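PDB 4OCI: calmodulin, putative from Entamoeba histolytica, which binds calcium through an EF-hand and takes part in initiating the phagocytosis of human erythrocytes. Local coordinates for residues G21-T24 and L25-E29. Sequence-based numbering, arbitrary orientation.
Sequences GYLT and LNEFE. With CA (calcium ion), chain B.
Thr24 ends the extended run out of the calcium-binding loop and turns the chain straight into helix 25-34, whose first turn closes with Phe28 N donating to Thr24 O at 3.0 Å. Thr24 and Glu27 form a capping box. Thr24 is the N-cap residue, and a chi1 of 63° swings its OG1 over the open helix end, where Thr24 OG1 accepts from Glu27 N at 3.3 Å. In return a chi1 of -67° turns the Glu27 side chain back to the N-terminal end of the helix, and a stretched chi2 brings the carboxylate to Thr24. OE1 of Glu27 accepts a hydrogen bond from Thr24 N at 3.0 Å, nearly straight at 166°, with the donor standing above the carboxylate plane. CG of Glu27 passes close by Thr24 OG1 on the way. Leu23 spreads its two methyls over this turn: CD2 lies 3.9 Å from Glu27 OE1, and CD1 rests against the backbone of Phe28, whose side chain packs on Phe62, Cys65 and Leu69 of helix 59-71.

Tyr22 O binds the calcium ion at 2.2 Å, alongside Asp16, Asp18, Asp20 and two waters. Glu27 holds the twelfth position of the EF-hand loop, where a glutamate usually grips calcium directly with both oxygens; here OE1 instead accepts from a calcium-bound water at 2.7 Å, and OE2 accepts from Gly17 N. The carboxylate thus serves the helix cap and the outer coordination shell at once, so its negative charge probably steadies both the metal site and the start of the helix.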
loop_
_atom_site.group_PDB
_atom_site.type_symbol
_atom_site.label_atom_id
_atom_site.label_comp_id
_atom_site.label_asym_id
_atom_site.label_seq_id
_atom_site.Cartn_x
_atom_site.Cartn_y
_atom_site.Cartn_z
ATOM N N GLY A 21 -17.739 11.140 -3.082
ATOM C CA GLY A 21 -17.230 11.591 -1.746
ATOM C C GLY A 21 -16.186 10.678 -1.055
ATOM O O GLY A 21 -15.970 10.789 0.178
ATOM N N TYR A 22 -15.549 9.777 -1.800
ATOM C CA TYR A 22 -14.593 8.801 -1.275
ATOM C C TYR A 22 -13.414 8.755 -2.163
ATOM O O TYR A 22 -13.591 8.638 -3.332
ATOM C CB TYR A 22 -15.176 7.358 -1.214
ATOM C CG TYR A 22 -16.270 7.325 -0.145
ATOM C CD1 TYR A 22 -15.959 7.179 1.213
ATOM C CD2 TYR A 22 -17.629 7.500 -0.506
ATOM C CE1 TYR A 22 -16.952 7.169 2.192
ATOM C CE2 TYR A 22 -18.627 7.543 0.475
ATOM C CZ TYR A 22 -18.273 7.371 1.802
ATOM O OH TYR A 22 -19.246 7.388 2.746
ATOM N N LEU A 23 -12.198 8.700 -1.606
ATOM C CA LEU A 23 -11.021 8.458 -2.414
ATOM C C LEU A 23 -10.661 6.993 -2.519
ATOM O O LEU A 23 -10.769 6.265 -1.499
ATOM C CB LEU A 23 -9.821 9.224 -1.798
ATOM C CG LEU A 23 -9.975 10.728 -1.694
ATOM C CD1 LEU A 23 -8.681 11.250 -1.150
ATOM C CD2 LEU A 23 -10.279 11.293 -3.122
ATOM N N THR A 24 -10.264 6.557 -3.724
ATOM C CA THR A 24 -9.575 5.255 -3.890
ATOM C C THR A 24 -8.161 5.332 -3.304
ATOM O O THR A 24 -7.711 6.396 -2.940
ATOM C CB THR A 24 -9.447 4.833 -5.314
ATOM O OG1 THR A 24 -8.630 5.782 -5.994
ATOM C CG2 THR A 24 -10.826 4.727 -6.004
ATOM N N LEU A 25 -7.443 4.197 -3.230
ATOM C CA LEU A 25 -6.067 4.202 -2.766
ATOM C C LEU A 25 -5.191 5.031 -3.676
ATOM O O LEU A 25 -4.463 5.884 -3.187
ATOM C CB LEU A 25 -5.554 2.740 -2.787
ATOM C CG LEU A 25 -4.062 2.602 -2.511
ATOM C CD1 LEU A 25 -3.661 3.112 -1.163
ATOM C CD2 LEU A 25 -3.812 1.038 -2.687
ATOM N N ASN A 26 -5.271 4.865 -4.991
ATOM C CA ASN A 26 -4.403 5.717 -5.860
ATOM C C ASN A 26 -4.688 7.215 -5.789
ATOM O O ASN A 26 -3.747 8.005 -5.822
ATOM C CB ASN A 26 -4.488 5.301 -7.320
ATOM C CG ASN A 26 -3.662 4.085 -7.579
ATOM O OD1 ASN A 26 -2.666 3.803 -6.857
ATOM N ND2 ASN A 26 -4.071 3.311 -8.577
ATOM N N GLU A 27 -5.964 7.609 -5.633
ATOM C CA GLU A 27 -6.318 9.018 -5.444
ATOM C C GLU A 27 -5.800 9.574 -4.137
ATOM O O GLU A 27 -5.340 10.720 -4.107
ATOM C CB GLU A 27 -7.837 9.249 -5.507
ATOM C CG GLU A 27 -8.383 8.981 -6.954
ATOM C CD GLU A 27 -9.910 8.777 -7.022
ATOM O OE1 GLU A 27 -10.548 8.621 -5.934
ATOM O OE2 GLU A 27 -10.481 8.750 -8.186
ATOM N N PHE A 28 -5.872 8.799 -3.071
ATOM C CA PHE A 28 -5.289 9.196 -1.786
ATOM C C PHE A 28 -3.793 9.410 -1.861
ATOM O O PHE A 28 -3.280 10.440 -1.402
ATOM C CB PHE A 28 -5.598 8.168 -0.736
ATOM C CG PHE A 28 -4.970 8.447 0.623
ATOM C CD1 PHE A 28 -5.343 9.550 1.352
ATOM C CD2 PHE A 28 -4.014 7.582 1.177
ATOM C CE1 PHE A 28 -4.790 9.804 2.661
ATOM C CE2 PHE A 28 -3.469 7.853 2.455
ATOM C CZ PHE A 28 -3.843 8.944 3.173
ATOM N N GLU A 29 -3.094 8.447 -2.482
ATOM C CA GLU A 29 -1.640 8.550 -2.588
ATOM C C GLU A 29 -1.255 9.774 -3.452
ATOM O O GLU A 29 -0.342 10.563 -3.118
ATOM C CB GLU A 29 -1.018 7.264 -3.210
ATOM C CG GLU A 29 0.518 7.408 -3.173
ATOM C CD GLU A 29 1.326 6.433 -4.099
ATOM O OE1 GLU A 29 0.723 5.468 -4.710
ATOM O OE2 GLU A 29 2.584 6.680 -4.195
HETATM CA CA CA B . -14.641 8.385 -5.219
HETATM O O HOH W 1 -13.061 7.957 -6.512
HETATM O O HOH W 2 -14.862 6.318 -5.033
#